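Local coordinates for sulfatase (Bacteroides fragilis CAG:558, PDB 6USS), which probably hydrolyses aryl sulfate esters as a calcium-dependent gut bacterial sulfatase of the alkaline phosphatase clan, at residues L95-H104 / T143-E151; R105-Q116 / A127-C135. The protein carries 1 engineered substitution. All coordinates share one frame; numbering follows the deposited sequence.

Overall arrangement
Contact 1 (L95-H104 / T143-E151) and contact 2 (R105-Q116 / A127-C135) lie next to each other, with centres about 13 Å apart. The chain runs through 95-104 and straight on into 105-116. It returns through 127-135 and then 143-151, so contact 2 is enclosed by contact 1 in the sequence. Strands 133-135 and 143-145 join the two as a small parallel sheet, separate from the main mixed sheet. N130 ND2 of contact 2 probably hydrogen-bonds to H104 O of contact 1. Helix 88-97 begins at C88, an engineered residue at the calcium site. Contact 1 holds the end of this helix, and contact 2 the loop beyond; the side chains of L95 and W109 lie about 11 and 8 Å from the calcium.

Contact 1 (L95-H104 / T143-E151); sequences LITGTNAARH and TFQATSLAE
F144 lays its ring against H104, whose CB sits over one face in a CH-pi contact, 3.9 Å from the centroid of the F144 ring and 24° off its normal. The F144 CG is anti to the backbone N (chi1 -176°), which carries the ring from strand 143-145 to the short helix 101-104. T99 reaches the far end of the ring from the opposite direction, with T99 OG1 3.8 Å from F144 CE2. R103 passes by the same end through its aliphatic part, R103 CD lying 4.1 Å from F144 CZ. Its guanidinium is tilted obliquely from the ring and makes a salt bridge with D403. The H104 imidazole leads away from F144, and its NE2 bonds to S94 OG.

Strand 143-145 pairs in parallel with strand 133-135, F144 bonding to G133. The contact sets this small sheet against the end of helix 88-97, which begins at the engineered C88 of the calcium site. G98 takes positive phi just after that helix. N100 N-caps helix 101-104: its OD1 accepts from A102 N at 3.0 Å, from above the carbonyl plane. Helix 149-155 starts alongside. The amide L149 N donates to I96 O at 3.0 Å, in the carbonyl plane, with an angle of 151° at the hydrogen. S148 caps this helix with a weak bond from A150 N, and S148 OG also bonds to M181 O. I96 CG1 packs 3.6 Å from S148 OG. Between the two ends, T97 CG2 meets A146 CB at 3.5 Å.

Contact 2 (R105-Q116 / A127-C135); sequences RVTNWTYPKGQQ and ADWNVNGVC
N130 N donates to R105 O at 2.8 Å, nearly straight at 169°, from above the carbonyl plane. At the other end, G114 N gives an equally short bond to N132 OD1. That bond is in the carbonyl plane and uses a lone pair of the amide oxygen. Water 2 adds a bridge, accepting a hydrogen bond from Q116 NE2 and donating to D128 OD1 and W129 O.

Turns shape both segments: a type II beta turn at P112-Q115 faces a type I beta turn at N130-G133, which leads into strand 133-135 of the two-stranded parallel sheet. The W109 side chain of the first segment touches S89 and lies about 8 Å from the bound calcium, so the contact packs this loop beside the metal site.

The W129 indole reaches across to 105-116. N108 CB sits over one face, 4.0 Å from the centroid of the W129 six-membered ring. V131 CG1, from its own segment, lies over the opposite face. R105 O and W109 O come to the ring edge in plane, and W129 NE1 bonds to D118. Q116 runs past the indole in the opposite direction, its amide plane only 15° from the ring; Q116 CG is 3.6 Å from V131 CG1. On the buried side, V106 CG2 packs 3.9 Å from V134 CG1, and both side chains touch C93 of helix 88-97.

Contact 1 (L95-H104 / T143-E151)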
ATOM      1  N   LEU A  95     -19.314  -0.278   4.574  1.00 17.39           N
ATOM      2  CA  LEU A  95     -18.414  -1.091   5.380  1.00 12.71           C
ATOM      3  C   LEU A  95     -17.089  -0.380   5.606  1.00 22.11           C
ATOM      4  O   LEU A  95     -16.604  -0.274   6.741  1.00 17.89           O
ATOM      5  CB  LEU A  95     -18.162  -2.430   4.691  1.00 16.85           C
ATOM      6  CG  LEU A  95     -16.912  -3.161   5.195  1.00 14.07           C
ATOM      7  CD1 LEU A  95     -17.175  -3.815   6.540  1.00 10.54           C
ATOM      8  CD2 LEU A  95     -16.435  -4.173   4.177  1.00 12.29           C
ATOM      9  N   ILE A  96     -16.495   0.119   4.517  1.00 19.08           N
ATOM     10  CA  ILE A  96     -15.154   0.687   4.559  1.00 19.83           C
ATOM     11  C   ILE A  96     -15.131   2.095   5.167  1.00 24.33           C
ATOM     12  O   ILE A  96     -14.074   2.541   5.642  1.00 20.82           O
ATOM     13  CB  ILE A  96     -14.573   0.646   3.132  1.00 16.35           C
ATOM     14  CG1 ILE A  96     -13.062   0.397   3.181  1.00 18.69           C
ATOM     15  CG2 ILE A  96     -14.905   1.916   2.369  1.00 14.73           C
ATOM     16  CD1 ILE A  96     -12.682  -1.001   3.654  1.00 10.38           C
ATOM     17  N   THR A  97     -16.270   2.792   5.200  1.00 18.14           N
ATOM     18  CA  THR A  97     -16.325   4.148   5.714  1.00 17.31           C
ATOM     19  C   THR A  97     -17.167   4.297   6.969  1.00 18.68           C
ATOM     20  O   THR A  97     -17.189   5.389   7.540  1.00 23.36           O
ATOM     21  CB  THR A  97     -16.891   5.121   4.658  1.00 23.56           C
ATOM     22  OG1 THR A  97     -18.281   4.833   4.430  1.00 19.76           O
ATOM     23  CG2 THR A  97     -16.115   5.057   3.332  1.00 16.06           C
ATOM     24  N   GLY A  98     -17.895   3.263   7.392  1.00 20.85           N
ATOM     25  CA  GLY A  98     -18.728   3.395   8.578  1.00 18.60           C
ATOM     26  C   GLY A  98     -19.882   4.355   8.434  1.00 17.40           C
ATOM     27  O   GLY A  98     -20.455   4.785   9.439  1.00 19.53           O
ATOM     28  N   THR A  99     -20.246   4.672   7.200  1.00 16.65           N
ATOM     29  CA  THR A  99     -21.235   5.675   6.843  1.00 17.60           C
ATOM     30  C   THR A  99     -22.453   4.963   6.278  1.00 18.72           C
ATOM     31  O   THR A  99     -22.312   3.971   5.553  1.00 20.23           O
ATOM     32  CB  THR A  99     -20.622   6.653   5.816  1.00 21.65           C
ATOM     33  OG1 THR A  99     -19.816   7.638   6.491  1.00 18.08           O
ATOM     34  CG2 THR A  99     -21.659   7.351   5.014  1.00 22.55           C
ATOM     35  N   ASN A 100     -23.647   5.436   6.641  1.00 17.68           N
ATOM     36  CA  ASN A 100     -24.863   4.960   5.984  1.00 18.65           C
ATOM     37  C   ASN A 100     -24.880   5.397   4.516  1.00 20.63           C
ATOM     38  O   ASN A 100     -24.396   6.479   4.165  1.00 17.81           O
ATOM     39  CB  ASN A 100     -26.107   5.490   6.704  1.00 15.66           C
ATOM     40  CG  ASN A 100     -27.409   5.087   6.001  1.00 19.20           C
ATOM     41  OD1 ASN A 100     -27.987   5.876   5.258  1.00 20.65           O
ATOM     42  ND2 ASN A 100     -27.861   3.860   6.228  1.00 16.43           N
ATOM     43  N   ALA A 101     -25.456   4.554   3.652  1.00 17.20           N
ATOM     44  CA  ALA A 101     -25.375   4.804   2.211  1.00 16.17           C
ATOM     45  C   ALA A 101     -25.986   6.153   1.824  1.00 18.68           C
ATOM     46  O   ALA A 101     -25.506   6.823   0.900  1.00 18.24           O
ATOM     47  CB  ALA A 101     -26.053   3.660   1.449  1.00 16.49           C
ATOM     48  N   ALA A 102     -27.042   6.577   2.520  1.00 17.80           N
ATOM     49  CA  ALA A 102     -27.677   7.840   2.168  1.00 23.35           C
ATOM     50  C   ALA A 102     -26.684   8.983   2.275  1.00 21.79           C
ATOM     51  O   ALA A 102     -26.701   9.902   1.452  1.00 20.69           O
ATOM     52  CB  ALA A 102     -28.896   8.100   3.058  1.00 21.68           C
ATOM     53  N   ARG A 103     -25.780   8.913   3.256  1.00 21.01           N
ATOM     54  CA  ARG A 103     -24.802   9.970   3.455  1.00 18.43           C
ATOM     55  C   ARG A 103     -23.658   9.902   2.443  1.00 23.91           C
ATOM     56  O   ARG A 103     -23.224  10.944   1.934  1.00 24.05           O
ATOM     57  CB  ARG A 103     -24.256   9.915   4.879  1.00 21.35           C
ATOM     58  CG  ARG A 103     -23.225  10.979   5.166  1.00 19.05           C
ATOM     59  CD  ARG A 103     -22.397  10.633   6.380  1.00 19.06           C
ATOM     60  NE  ARG A 103     -23.206  10.406   7.574  1.00 21.92           N
ATOM     61  CZ  ARG A 103     -23.782  11.381   8.271  1.00 20.94           C
ATOM     62  NH1 ARG A 103     -23.645  12.639   7.880  1.00 16.71           N
ATOM     63  NH2 ARG A 103     -24.496  11.103   9.353  1.00 14.12           N
ATOM     64  N   HIS A 104     -23.131   8.712   2.134  1.00 17.35           N
ATOM     65  CA  HIS A 104     -21.975   8.746   1.246  1.00 20.49           C
ATOM     66  C   HIS A 104     -22.352   8.798  -0.231  1.00 20.25           C
ATOM     67  O   HIS A 104     -21.478   9.064  -1.062  1.00 18.51           O
ATOM     68  CB  HIS A 104     -21.011   7.575   1.527  1.00 19.04           C
ATOM     69  CG  HIS A 104     -21.595   6.210   1.321  1.00 20.14           C
ATOM     70  ND1 HIS A 104     -22.096   5.778   0.107  1.00 18.14           N
ATOM     71  CD2 HIS A 104     -21.717   5.163   2.173  1.00 17.29           C
ATOM     72  CE1 HIS A 104     -22.511   4.529   0.228  1.00 19.64           C
ATOM     73  NE2 HIS A 104     -22.293   4.132   1.473  1.00 16.81           N
ATOM     74  N   THR A 143     -16.786  11.832  -5.380  1.00 24.00           N
ATOM     75  CA  THR A 143     -16.449  10.864  -4.352  1.00 23.89           C
ATOM     76  C   THR A 143     -16.909  11.356  -2.990  1.00 23.22           C
ATOM     77  O   THR A 143     -17.069  12.560  -2.770  1.00 19.73           O
ATOM     78  CB  THR A 143     -14.936  10.598  -4.300  1.00 27.45           C
ATOM     79  OG1 THR A 143     -14.252  11.792  -3.890  1.00 20.57           O
ATOM     80  CG2 THR A 143     -14.428  10.136  -5.663  1.00 22.69           C
ATOM     81  N   PHE A 144     -17.112  10.403  -2.080  1.00 18.18           N
ATOM     82  CA  PHE A 144     -17.238  10.686  -0.659  1.00 19.04           C
ATOM     83  C   PHE A 144     -15.876  10.459  -0.011  1.00 21.11           C
ATOM     84  O   PHE A 144     -15.340   9.340  -0.060  1.00 20.53           O
ATOM     85  CB  PHE A 144     -18.307   9.807  -0.010  1.00 22.16           C
ATOM     86  CG  PHE A 144     -18.548  10.128   1.435  1.00 22.43           C
ATOM     87  CD1 PHE A 144     -19.375  11.176   1.793  1.00 18.80           C
ATOM     88  CD2 PHE A 144     -17.935   9.389   2.437  1.00 23.73           C
ATOM     89  CE1 PHE A 144     -19.586  11.492   3.126  1.00 22.34           C
ATOM     90  CE2 PHE A 144     -18.154   9.691   3.777  1.00 24.82           C
ATOM     91  CZ  PHE A 144     -18.983  10.744   4.122  1.00 18.90           C
ATOM     92  N   GLN A 145     -15.300  11.524   0.552  1.00 16.91           N
ATOM     93  CA  GLN A 145     -14.019  11.420   1.245  1.00 18.05           C
ATOM     94  C   GLN A 145     -14.249  10.817   2.622  1.00 21.06           C
ATOM     95  O   GLN A 145     -15.175  11.219   3.335  1.00 22.10           O
ATOM     96  CB  GLN A 145     -13.341  12.782   1.387  1.00 17.37           C
ATOM     97  CG  GLN A 145     -12.055  12.725   2.236  1.00 21.36           C
ATOM     98  CD  GLN A 145     -11.358  14.079   2.407  1.00 24.57           C
ATOM     99  OE1 GLN A 145     -11.878  15.117   1.990  1.00 25.17           O
ATOM    100  NE2 GLN A 145     -10.173  14.065   3.022  1.00 18.39           N
ATOM    101  N   ALA A 146     -13.419   9.848   2.992  1.00 18.12           N
ATOM    102  CA  ALA A 146     -13.624   9.194   4.277  1.00 22.27           C
ATOM    103  C   ALA A 146     -12.332   8.543   4.740  1.00 20.37           C
ATOM    104  O   ALA A 146     -11.484   8.153   3.932  1.00 20.06           O
ATOM    105  CB  ALA A 146     -14.749   8.153   4.224  1.00 16.46           C
ATOM    106  N   THR A 147     -12.201   8.446   6.060  1.00 18.74           N
ATOM    107  CA  THR A 147     -11.097   7.743   6.693  1.00 16.70           C
ATOM    108  C   THR A 147     -11.390   6.244   6.670  1.00 21.18           C
ATOM    109  O   THR A 147     -12.387   5.792   7.251  1.00 19.86           O
ATOM    110  CB  THR A 147     -10.917   8.254   8.118  1.00 16.34           C
ATOM    111  OG1 THR A 147     -10.584   9.648   8.067  1.00 22.01           O
ATOM    112  CG2 THR A 147      -9.810   7.497   8.818  1.00 17.51           C
ATOM    113  N   SER A 148     -10.531   5.485   5.990  1.00 18.15           N
ATOM    114  CA  SER A 148     -10.782   4.081   5.706  1.00 17.50           C
ATOM    115  C   SER A 148     -10.613   3.205   6.937  1.00 21.03           C
ATOM    116  O   SER A 148      -9.722   3.426   7.762  1.00 20.89           O
ATOM    117  CB  SER A 148      -9.852   3.572   4.610  1.00 19.03           C
ATOM    118  OG  SER A 148     -10.152   2.207   4.321  1.00 18.54           O
ATOM    119  N   LEU A 149     -11.471   2.187   7.034  1.00 17.07           N
ATOM    120  CA  LEU A 149     -11.362   1.219   8.116  1.00 17.17           C
ATOM    121  C   LEU A 149      -9.994   0.535   8.129  1.00 19.83           C
ATOM    122  O   LEU A 149      -9.428   0.288   9.202  1.00 16.65           O
ATOM    123  CB  LEU A 149     -12.488   0.197   7.992  1.00 15.42           C
ATOM    124  CG  LEU A 149     -12.454  -1.082   8.834  1.00 14.88           C
ATOM    125  CD1 LEU A 149     -12.529  -0.823  10.331  1.00 14.51           C
ATOM    126  CD2 LEU A 149     -13.589  -1.977   8.414  1.00 11.73           C
ATOM    127  N   ALA A 150      -9.446   0.215   6.947  1.00 19.33           N
ATOM    128  CA  ALA A 150      -8.154  -0.467   6.882  1.00 18.86           C
ATOM    129  C   ALA A 150      -7.004   0.456   7.257  1.00 21.85           C
ATOM    130  O   ALA A 150      -5.982  -0.015   7.775  1.00 24.35           O
ATOM    131  CB  ALA A 150      -7.917  -1.040   5.483  1.00 19.60           C
ATOM    132  N   GLU A 151      -7.137   1.757   6.972  1.00 22.33           N
ATOM    133  CA  GLU A 151      -6.132   2.727   7.393  1.00 18.10           C
ATOM    134  C   GLU A 151      -6.018   2.776   8.913  1.00 19.36           C
ATOM    135  O   GLU A 151      -4.910   2.852   9.460  1.00 22.57           O
ATOM    136  CB  GLU A 151      -6.478   4.111   6.839  1.00 19.47           C
ATOM    137  CG  GLU A 151      -5.329   5.129   6.876  1.00 23.08           C
ATOM    138  CD  GLU A 151      -4.188   4.778   5.902  1.00 22.98           C
ATOM    139  OE1 GLU A 151      -4.488   4.360   4.756  1.00 21.59           O
ATOM    140  OE2 GLU A 151      -2.999   4.925   6.283  1.00 24.53           O
TER

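Contact 2 (R105-Q116 / A127-C135)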
ATOM      1  N   ARG A 105     -23.619   8.574  -0.575  1.00 17.74           N
ATOM      2  CA  ARG A 105     -24.159   8.792  -1.916  1.00 18.89           C
ATOM      3  C   ARG A 105     -23.556   7.891  -2.986  1.00 18.75           C
ATOM      4  O   ARG A 105     -23.766   8.143  -4.179  1.00 16.91           O
ATOM      5  CB  ARG A 105     -24.000  10.248  -2.358  1.00 16.51           C
ATOM      6  CG  ARG A 105     -24.677  11.221  -1.433  1.00 22.61           C
ATOM      7  CD  ARG A 105     -24.125  12.600  -1.636  1.00 21.59           C
ATOM      8  NE  ARG A 105     -25.029  13.637  -1.160  1.00 19.12           N
ATOM      9  CZ  ARG A 105     -24.850  14.931  -1.405  1.00 21.38           C
ATOM     10  NH1 ARG A 105     -23.810  15.323  -2.124  1.00 20.64           N
ATOM     11  NH2 ARG A 105     -25.703  15.835  -0.940  1.00 25.26           N
ATOM     12  N   VAL A 106     -22.806   6.860  -2.610  1.00 15.06           N
ATOM     13  CA  VAL A 106     -22.452   5.825  -3.574  1.00 17.92           C
ATOM     14  C   VAL A 106     -23.577   4.800  -3.532  1.00 16.23           C
ATOM     15  O   VAL A 106     -23.418   3.720  -2.956  1.00 19.45           O
ATOM     16  CB  VAL A 106     -21.084   5.186  -3.254  1.00 19.63           C
ATOM     17  CG1 VAL A 106     -20.527   4.509  -4.462  1.00 16.19           C
ATOM     18  CG2 VAL A 106     -20.107   6.224  -2.749  1.00 17.02           C
ATOM     19  N   THR A 107     -24.730   5.144  -4.118  1.00 18.66           N
ATOM     20  CA  THR A 107     -25.988   4.437  -3.881  1.00 17.70           C
ATOM     21  C   THR A 107     -26.352   3.460  -4.984  1.00 19.70           C
ATOM     22  O   THR A 107     -27.314   2.702  -4.822  1.00 20.38           O
ATOM     23  CB  THR A 107     -27.155   5.434  -3.687  1.00 18.62           C
ATOM     24  OG1 THR A 107     -27.064   6.497  -4.640  1.00 18.89           O
ATOM     25  CG2 THR A 107     -27.151   6.026  -2.273  1.00 16.86           C
ATOM     26  N   ASN A 108     -25.625   3.455  -6.094  1.00 17.55           N
ATOM     27  CA  ASN A 108     -25.756   2.415  -7.101  1.00 17.85           C
ATOM     28  C   ASN A 108     -24.355   1.929  -7.451  1.00 21.35           C
ATOM     29  O   ASN A 108     -23.360   2.455  -6.943  1.00 22.38           O
ATOM     30  CB  ASN A 108     -26.518   2.940  -8.317  1.00 19.65           C
ATOM     31  CG  ASN A 108     -27.081   1.840  -9.160  1.00 20.53           C
ATOM     32  OD1 ASN A 108     -26.789   0.660  -8.943  1.00 21.43           O
ATOM     33  ND2 ASN A 108     -27.878   2.216 -10.159  1.00 22.10           N
ATOM     34  N   TRP A 109     -24.250   0.928  -8.324  1.00 19.63           N
ATOM     35  CA  TRP A 109     -22.945   0.300  -8.523  1.00 26.09           C
ATOM     36  C   TRP A 109     -22.020   1.141  -9.415  1.00 22.24           C
ATOM     37  O   TRP A 109     -22.448   1.766 -10.385  1.00 18.53           O
ATOM     38  CB  TRP A 109     -23.101  -1.120  -9.080  1.00 27.67           C
ATOM     39  CG  TRP A 109     -23.598  -1.227 -10.483  1.00 24.46           C
ATOM     40  CD1 TRP A 109     -24.900  -1.334 -10.884  1.00 22.80           C
ATOM     41  CD2 TRP A 109     -22.798  -1.273 -11.675  1.00 23.31           C
ATOM     42  NE1 TRP A 109     -24.963  -1.434 -12.260  1.00 25.91           N
ATOM     43  CE2 TRP A 109     -23.687  -1.398 -12.768  1.00 26.93           C
ATOM     44  CE3 TRP A 109     -21.421  -1.226 -11.923  1.00 22.40           C
ATOM     45  CZ2 TRP A 109     -23.239  -1.462 -14.095  1.00 25.00           C
ATOM     46  CZ3 TRP A 109     -20.977  -1.302 -13.236  1.00 24.73           C
ATOM     47  CH2 TRP A 109     -21.886  -1.415 -14.306  1.00 27.99           C
ATOM     48  N   THR A 110     -20.737   1.154  -9.069  1.00 24.23           N
ATOM     49  CA  THR A 110     -19.759   2.008  -9.727  1.00 22.06           C
ATOM     50  C   THR A 110     -18.789   1.199 -10.580  1.00 21.26           C
ATOM     51  O   THR A 110     -18.496   0.033 -10.282  1.00 17.13           O
ATOM     52  CB  THR A 110     -18.955   2.814  -8.705  1.00 17.14           C
ATOM     53  OG1 THR A 110     -18.087   1.932  -7.989  1.00 17.77           O
ATOM     54  CG2 THR A 110     -19.874   3.498  -7.726  1.00 16.77           C
ATOM     55  N   TYR A 111     -18.310   1.844 -11.673  1.00 17.78           N
ATOM     56  CA  TYR A 111     -17.066   1.507 -12.359  1.00 19.64           C
ATOM     57  C   TYR A 111     -16.594   2.656 -13.262  1.00 20.04           C
ATOM     58  O   TYR A 111     -15.503   3.194 -13.035  1.00 15.27           O
ATOM     59  CB  TYR A 111     -17.177   0.197 -13.155  1.00 15.73           C
ATOM     60  CG  TYR A 111     -15.836  -0.228 -13.725  1.00 19.38           C
ATOM     61  CD1 TYR A 111     -15.010  -1.126 -13.036  1.00 19.52           C
ATOM     62  CD2 TYR A 111     -15.380   0.285 -14.938  1.00 19.09           C
ATOM     63  CE1 TYR A 111     -13.781  -1.504 -13.555  1.00 23.62           C
ATOM     64  CE2 TYR A 111     -14.148  -0.085 -15.459  1.00 21.89           C
ATOM     65  CZ  TYR A 111     -13.356  -0.967 -14.764  1.00 23.93           C
ATOM     66  OH  TYR A 111     -12.141  -1.317 -15.284  1.00 26.52           O
ATOM     67  N   PRO A 112     -17.351   3.072 -14.282  1.00 18.93           N
ATOM     68  CA  PRO A 112     -16.819   4.078 -15.221  1.00 18.18           C
ATOM     69  C   PRO A 112     -16.606   5.428 -14.550  1.00 17.74           C
ATOM     70  O   PRO A 112     -17.499   5.947 -13.880  1.00 16.22           O
ATOM     71  CB  PRO A 112     -17.903   4.161 -16.302  1.00 16.25           C
ATOM     72  CG  PRO A 112     -19.156   3.786 -15.589  1.00 21.66           C
ATOM     73  CD  PRO A 112     -18.722   2.674 -14.654  1.00 19.42           C
ATOM     74  N   LYS A 113     -15.426   6.021 -14.769  1.00 17.13           N
ATOM     75  CA  LYS A 113     -15.107   7.294 -14.128  1.00 17.13           C
ATOM     76  C   LYS A 113     -16.022   8.407 -14.632  1.00 21.63           C
ATOM     77  O   LYS A 113     -16.155   8.624 -15.844  1.00 18.31           O
ATOM     78  CB  LYS A 113     -13.652   7.666 -14.365  1.00 16.62           C
ATOM     79  CG  LYS A 113     -13.246   9.018 -13.772  1.00 20.31           C
ATOM     80  CD  LYS A 113     -11.708   9.225 -13.880  1.00 19.70           C
ATOM     81  CE  LYS A 113     -11.270  10.523 -13.233  1.00 16.18           C
ATOM     82  NZ  LYS A 113      -9.816  10.529 -12.975  1.00 24.05           N
ATOM     83  N   GLY A 114     -16.667   9.094 -13.692  1.00 20.33           N
ATOM     84  CA  GLY A 114     -17.533  10.211 -13.993  1.00 19.91           C
ATOM     85  C   GLY A 114     -18.855   9.887 -14.666  1.00 21.57           C
ATOM     86  O   GLY A 114     -19.551  10.817 -15.079  1.00 25.21           O
ATOM     87  N   GLN A 115     -19.245   8.620 -14.782  1.00 19.65           N
ATOM     88  CA  GLN A 115     -20.480   8.286 -15.487  1.00 26.61           C
ATOM     89  C   GLN A 115     -21.407   7.469 -14.603  1.00 24.38           C
ATOM     90  O   GLN A 115     -20.958   6.605 -13.844  1.00 26.48           O
ATOM     91  CB  GLN A 115     -20.218   7.499 -16.776  1.00 25.05           C
ATOM     92  CG  GLN A 115     -19.356   8.207 -17.798  1.00 28.84           C
ATOM     93  CD  GLN A 115     -18.834   7.228 -18.851  1.00 48.70           C
ATOM     94  OE1 GLN A 115     -19.591   6.779 -19.718  1.00 51.58           O
ATOM     95  NE2 GLN A 115     -17.538   6.867 -18.756  1.00 42.78           N
ATOM     96  N   GLN A 116     -22.705   7.743 -14.730  1.00 23.27           N
ATOM     97  CA  GLN A 116     -23.746   6.984 -14.051  1.00 20.20           C
ATOM     98  C   GLN A 116     -24.009   5.673 -14.787  1.00 17.56           C
ATOM     99  O   GLN A 116     -24.266   5.678 -15.993  1.00 19.95           O
ATOM    100  CB  GLN A 116     -25.029   7.819 -13.975  1.00 16.13           C
ATOM    101  CG  GLN A 116     -24.883   9.101 -13.166  1.00 12.58           C
ATOM    102  CD  GLN A 116     -26.092  10.021 -13.251  1.00 16.66           C
ATOM    103  OE1 GLN A 116     -26.935   9.883 -14.140  1.00 25.36           O
ATOM    104  NE2 GLN A 116     -26.191  10.960 -12.312  1.00 16.73           N
ATOM    105  N   ALA A 127     -30.529  10.781  -8.683  1.00 23.11           N
ATOM    106  CA  ALA A 127     -29.739  11.731  -7.906  1.00 18.86           C
ATOM    107  C   ALA A 127     -28.389  11.958  -8.568  1.00 21.47           C
ATOM    108  O   ALA A 127     -27.885  11.110  -9.313  1.00 20.37           O
ATOM    109  CB  ALA A 127     -29.529  11.225  -6.483  1.00 18.82           C
ATOM    110  N   ASP A 128     -27.804  13.126  -8.307  1.00 22.36           N
ATOM    111  CA  ASP A 128     -26.437  13.393  -8.758  1.00 20.74           C
ATOM    112  C   ASP A 128     -25.503  12.738  -7.750  1.00 18.21           C
ATOM    113  O   ASP A 128     -24.859  13.393  -6.928  1.00 15.00           O
ATOM    114  CB  ASP A 128     -26.175  14.885  -8.889  1.00 18.85           C
ATOM    115  CG  ASP A 128     -24.787  15.189  -9.433  1.00 23.65           C
ATOM    116  OD1 ASP A 128     -24.069  14.253  -9.849  1.00 17.41           O
ATOM    117  OD2 ASP A 128     -24.411  16.380  -9.418  1.00 24.45           O
ATOM    118  N   TRP A 129     -25.430  11.415  -7.836  1.00 18.58           N
ATOM    119  CA  TRP A 129     -24.789  10.594  -6.826  1.00 20.96           C
ATOM    120  C   TRP A 129     -23.290  10.408  -7.124  1.00 16.86           C
ATOM    121  O   TRP A 129     -22.769  10.863  -8.143  1.00 20.45           O
ATOM    122  CB  TRP A 129     -25.543   9.267  -6.713  1.00 19.31           C
ATOM    123  CG  TRP A 129     -25.467   8.351  -7.912  1.00 24.74           C
ATOM    124  CD1 TRP A 129     -26.209   8.425  -9.071  1.00 22.01           C
ATOM    125  CD2 TRP A 129     -24.620   7.199  -8.053  1.00 22.05           C
ATOM    126  NE1 TRP A 129     -25.865   7.387  -9.921  1.00 18.81           N
ATOM    127  CE2 TRP A 129     -24.899   6.621  -9.317  1.00 19.52           C
ATOM    128  CE3 TRP A 129     -23.659   6.597  -7.229  1.00 18.13           C
ATOM    129  CZ2 TRP A 129     -24.245   5.473  -9.775  1.00 19.72           C
ATOM    130  CZ3 TRP A 129     -23.009   5.455  -7.690  1.00 19.50           C
ATOM    131  CH2 TRP A 129     -23.307   4.907  -8.954  1.00 19.12           C
ATOM    132  N   ASN A 130     -22.590   9.760  -6.192  1.00 17.98           N
ATOM    133  CA  ASN A 130     -21.123   9.717  -6.195  1.00 21.10           C
ATOM    134  C   ASN A 130     -20.611   8.532  -7.016  1.00 19.02           C
ATOM    135  O   ASN A 130     -20.046   7.568  -6.493  1.00 22.47           O
ATOM    136  CB  ASN A 130     -20.593   9.674  -4.768  1.00 17.64           C
ATOM    137  CG  ASN A 130     -20.522  11.048  -4.139  1.00 18.83           C
ATOM    138  OD1 ASN A 130     -20.290  12.034  -4.828  1.00 16.23           O
ATOM    139  ND2 ASN A 130     -20.717  11.123  -2.827  1.00 21.00           N
ATOM    140  N   VAL A 131     -20.763   8.655  -8.339  1.00 17.46           N
ATOM    141  CA  VAL A 131     -20.446   7.605  -9.306  1.00 16.62           C
ATOM    142  C   VAL A 131     -19.007   7.136  -9.159  1.00 22.13           C
ATOM    143  O   VAL A 131     -18.653   6.057  -9.643  1.00 21.26           O
ATOM    144  CB  VAL A 131     -20.677   8.084 -10.751  1.00 19.81           C
ATOM    145  CG1 VAL A 131     -22.150   8.339 -11.003  1.00 16.85           C
ATOM    146  CG2 VAL A 131     -19.843   9.339 -11.029  1.00 14.47           C
ATOM    147  N   ASN A 132     -18.159   7.945  -8.521  1.00 21.52           N
ATOM    148  CA  ASN A 132     -16.749   7.609  -8.440  1.00 18.85           C
ATOM    149  C   ASN A 132     -16.374   6.903  -7.151  1.00 25.26           C
ATOM    150  O   ASN A 132     -15.216   6.476  -7.020  1.00 22.67           O
ATOM    151  CB  ASN A 132     -15.889   8.864  -8.595  1.00 22.31           C
ATOM    152  CG  ASN A 132     -15.740   9.301 -10.044  1.00 21.14           C
ATOM    153  OD1 ASN A 132     -16.127   8.583 -10.981  1.00 17.76           O
ATOM    154  ND2 ASN A 132     -15.195  10.498 -10.236  1.00 24.66           N
ATOM    155  N   GLY A 133     -17.303   6.776  -6.193  1.00 17.71           N
ATOM    156  CA  GLY A 133     -17.073   5.891  -5.063  1.00 15.14           C
ATOM    157  C   GLY A 133     -16.535   6.593  -3.836  1.00 21.08           C
ATOM    158  O   GLY A 133     -16.947   7.713  -3.525  1.00 26.72           O
ATOM    159  N   VAL A 134     -15.615   5.963  -3.120  1.00 17.99           N
ATOM    160  CA  VAL A 134     -15.011   6.600  -1.960  1.00 19.77           C
ATOM    161  C   VAL A 134     -13.498   6.617  -2.142  1.00 22.13           C
ATOM    162  O   VAL A 134     -12.927   5.827  -2.895  1.00 22.71           O
ATOM    163  CB  VAL A 134     -15.389   5.890  -0.647  1.00 20.08           C
ATOM    164  CG1 VAL A 134     -16.912   5.757  -0.538  1.00 12.54           C
ATOM    165  CG2 VAL A 134     -14.683   4.524  -0.558  1.00 16.14           C
ATOM    166  N   CYS A 135     -12.852   7.535  -1.431  1.00 19.06           N
ATOM    167  CA  CYS A 135     -11.401   7.584  -1.334  1.00 14.48           C
ATOM    168  C   CYS A 135     -11.062   8.303  -0.032  1.00 20.52           C
ATOM    169  O   CYS A 135     -11.950   8.773   0.691  1.00 16.16           O
ATOM    170  CB  CYS A 135     -10.795   8.270  -2.557  1.00 18.40           C
ATOM    171  SG  CYS A 135     -11.318  10.004  -2.734  1.00 24.97           S
TER
HETATM  172  O   HOH W   1     -18.951   4.641 -11.789  1.00 19.16           O
HETATM  173  O   HOH W   2     -23.814  11.599 -10.702  1.00 17.83           O